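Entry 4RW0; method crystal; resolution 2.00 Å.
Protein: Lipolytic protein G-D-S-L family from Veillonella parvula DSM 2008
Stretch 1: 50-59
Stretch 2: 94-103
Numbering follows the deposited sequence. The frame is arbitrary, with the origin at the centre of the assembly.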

# COMPACT_ATOMS: atom_id res chain seq x y z
N GLY A 50 7.77 -0.19 12.00
CA GLY A 50 7.48 1.25 12.12
C GLY A 50 6.06 1.65 11.75
O GLY A 50 5.39 2.50 12.39
N MSE A 51 5.51 1.00 10.74
CA MSE A 51 4.09 1.25 10.38
C MSE A 51 3.13 0.83 11.49
O MSE A 51 2.15 1.44 11.71
CB MSE A 51 3.72 0.51 9.07
CG MSE A 51 2.25 0.76 8.66
SE MSE A 51 1.75 -0.07 6.90
CE MSE A 51 1.67 -1.93 7.54
N ILE A 52 3.37 -0.31 12.12
CA ILE A 52 2.61 -0.72 13.32
C ILE A 52 2.59 0.36 14.34
O ILE A 52 1.52 0.72 14.90
CB ILE A 52 3.13 -2.07 13.88
CG1 ILE A 52 2.78 -3.16 12.89
CG2 ILE A 52 2.48 -2.39 15.24
CD1 ILE A 52 3.40 -4.51 13.15
N TYR A 53 3.74 0.93 14.61
CA TYR A 53 3.77 2.05 15.55
C TYR A 53 2.88 3.23 15.11
O TYR A 53 2.16 3.84 15.92
CB TYR A 53 5.20 2.55 15.85
CG TYR A 53 6.17 1.51 16.38
CD1 TYR A 53 5.75 0.40 17.16
CD2 TYR A 53 7.51 1.58 16.05
CE1 TYR A 53 6.66 -0.57 17.59
CE2 TYR A 53 8.43 0.61 16.46
CZ TYR A 53 8.00 -0.44 17.29
OH TYR A 53 8.99 -1.34 17.58
N ASN A 54 2.93 3.56 13.81
CA ASN A 54 2.04 4.61 13.30
C ASN A 54 0.60 4.29 13.49
O ASN A 54 -0.20 5.15 13.82
CB ASN A 54 2.35 4.92 11.85
CG ASN A 54 3.74 5.54 11.67
OD1 ASN A 54 4.28 6.17 12.56
ND2 ASN A 54 4.27 5.42 10.50
N ILE A 55 0.24 3.02 13.26
CA ILE A 55 -1.13 2.62 13.39
C ILE A 55 -1.56 2.71 14.85
O ILE A 55 -2.65 3.14 15.16
CB ILE A 55 -1.32 1.18 12.86
CG1 ILE A 55 -1.10 1.16 11.38
CG2 ILE A 55 -2.70 0.69 13.10
CD1 ILE A 55 -1.01 -0.26 10.81
N GLU A 56 -0.69 2.28 15.74
CA GLU A 56 -1.03 2.34 17.21
C GLU A 56 -1.20 3.75 17.62
O GLU A 56 -2.12 4.08 18.37
CB GLU A 56 0.08 1.73 18.07
CG GLU A 56 0.35 0.23 17.88
CD GLU A 56 1.68 -0.27 18.54
OE1 GLU A 56 2.55 0.59 18.85
OE2 GLU A 56 1.88 -1.53 18.67
N ASN A 57 -0.32 4.65 17.14
CA ASN A 57 -0.42 6.06 17.64
C ASN A 57 -1.68 6.72 17.14
O ASN A 57 -2.33 7.50 17.84
CB ASN A 57 0.81 6.90 17.21
CG ASN A 57 2.12 6.36 17.79
OD1 ASN A 57 2.14 5.69 18.83
ND2 ASN A 57 3.21 6.59 17.08
N TRP A 58 -2.12 6.33 15.95
CA TRP A 58 -3.42 6.82 15.49
C TRP A 58 -4.57 6.14 16.24
O TRP A 58 -5.56 6.77 16.64
CB TRP A 58 -3.57 6.60 13.94
CG TRP A 58 -5.00 6.64 13.46
CD1 TRP A 58 -5.70 7.75 13.25
CD2 TRP A 58 -5.86 5.54 13.22
NE1 TRP A 58 -6.98 7.42 12.90
CE2 TRP A 58 -7.08 6.06 12.83
CE3 TRP A 58 -5.71 4.17 13.28
CZ2 TRP A 58 -8.18 5.28 12.56
CZ3 TRP A 58 -6.81 3.34 12.92
CH2 TRP A 58 -8.03 3.89 12.64
N ALA A 59 -4.51 4.81 16.34
CA ALA A 59 -5.63 4.06 16.90
C ALA A 59 -6.06 4.50 18.29
O ALA A 59 -7.24 4.58 18.57
CB ALA A 59 -5.28 2.56 16.92
N LYS A 94 0.19 -8.86 11.64
CA LYS A 94 0.02 -8.14 12.90
C LYS A 94 -0.57 -6.76 12.70
O LYS A 94 -1.54 -6.35 13.33
CB LYS A 94 1.37 -8.00 13.58
CG LYS A 94 1.64 -9.21 14.45
CD LYS A 94 3.13 -9.45 14.77
CE LYS A 94 3.85 -8.32 15.49
NZ LYS A 94 5.25 -8.73 15.82
N ALA A 95 -0.06 -6.08 11.69
CA ALA A 95 -0.63 -4.78 11.33
C ALA A 95 -2.08 -4.88 10.91
O ALA A 95 -2.90 -4.04 11.33
CB ALA A 95 0.22 -4.14 10.25
N ILE A 96 -2.40 -5.92 10.13
CA ILE A 96 -3.73 -6.09 9.63
C ILE A 96 -4.71 -6.40 10.75
O ILE A 96 -5.83 -5.87 10.80
CB ILE A 96 -3.77 -7.22 8.55
CG1 ILE A 96 -2.99 -6.83 7.28
CG2 ILE A 96 -5.19 -7.62 8.22
CD1 ILE A 96 -2.61 -8.02 6.39
N GLU A 97 -4.26 -7.22 11.70
CA GLU A 97 -5.12 -7.58 12.91
C GLU A 97 -5.35 -6.37 13.78
O GLU A 97 -6.49 -6.09 14.19
CB GLU A 97 -4.47 -8.68 13.71
CG GLU A 97 -4.40 -9.98 12.93
CD GLU A 97 -3.57 -11.09 13.61
OE1 GLU A 97 -2.74 -10.82 14.55
OE2 GLU A 97 -3.75 -12.25 13.17
N LEU A 98 -4.30 -5.57 13.96
CA LEU A 98 -4.46 -4.33 14.70
C LEU A 98 -5.40 -3.36 14.03
O LEU A 98 -6.39 -2.91 14.62
CB LEU A 98 -3.09 -3.70 14.95
CG LEU A 98 -3.13 -2.31 15.59
CD1 LEU A 98 -3.79 -2.39 16.98
CD2 LEU A 98 -1.73 -1.69 15.61
N ALA A 99 -5.17 -3.06 12.73
CA ALA A 99 -6.04 -2.12 12.05
C ALA A 99 -7.49 -2.58 12.00
O ALA A 99 -8.42 -1.76 12.04
CB ALA A 99 -5.48 -1.86 10.61
N SER A 100 -7.71 -3.89 11.95
CA SER A 100 -9.08 -4.43 11.91
C SER A 100 -9.95 -4.10 13.09
O SER A 100 -11.18 -4.12 12.97
CB SER A 100 -9.09 -5.95 11.82
OG SER A 100 -8.64 -6.25 10.53
N THR A 101 -9.33 -3.72 14.20
CA THR A 101 -10.12 -3.34 15.38
C THR A 101 -10.70 -1.95 15.26
O THR A 101 -11.56 -1.60 16.07
CB THR A 101 -9.28 -3.41 16.64
OG1 THR A 101 -8.22 -2.45 16.56
CG2 THR A 101 -8.67 -4.81 16.84
N LYS A 102 -10.23 -1.13 14.27
CA LYS A 102 -10.75 0.24 14.13
C LYS A 102 -11.39 0.56 12.79
O LYS A 102 -11.92 1.64 12.59
CB LYS A 102 -9.59 1.26 14.33
CG LYS A 102 -8.91 1.12 15.69
CD LYS A 102 -9.80 1.73 16.74
CE LYS A 102 -9.19 1.48 18.10
NZ LYS A 102 -10.13 2.07 19.07
N GLY A 103 -11.34 -0.40 11.89
CA GLY A 103 -11.97 -0.23 10.60
C GLY A 103 -11.82 -1.49 9.73
O GLY A 103 -11.24 -2.48 10.13

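Stretch 1 is helix; stretch 2 starts as helix and finishes in a turn. The two helices lie nearly parallel, with their N-to-C directions 8° apart. Their axes come within 9.9 Å. No hydrogen bond crosses between them. Backbone hydrogen bonds run within each stretch, and the contact is mainly apolar. The contact buries 479 Å², both sides summed.

Leu-98 covers the most surface. It points toward the first helix, and its CD2 meets Ile-55 CG2 at 3.6 Å. The same CD2 lies 3.6 Å from Glu-56 CG, so the aliphatic part of the glutamate joins the contact.

Lys-102 follows, beyond the regular helix. Its carbon chain makes the closest contacts: CB lies 3.5 Å from Trp-58 CH2, approaching the ring obliquely, and CE lies 3.7 Å from Ala-59 O; Lys-102 CG is 4.1 Å from Ala-59 CB. The backbone here turns, with Lys-102 N hydrogen-bonded to Ala-99 O at 2.9 Å. Nearby, Thr-101 OG1 donates to Leu-98 O at 2.7 Å.

At the other end, Ala-95 and Ile-52 bring the backbones closest, with their CA atoms 5.6 Å apart. The small methyl of Ala-95 points toward the first helix. Its CB touches Ile-52 CG1 and Met-51 CE, both at 3.8 Å, and Ile-55 CD1 at 4.1 Å. Met-51 is selenomethionine; its side chain starts sideways, but its end comes nearer to the second helix.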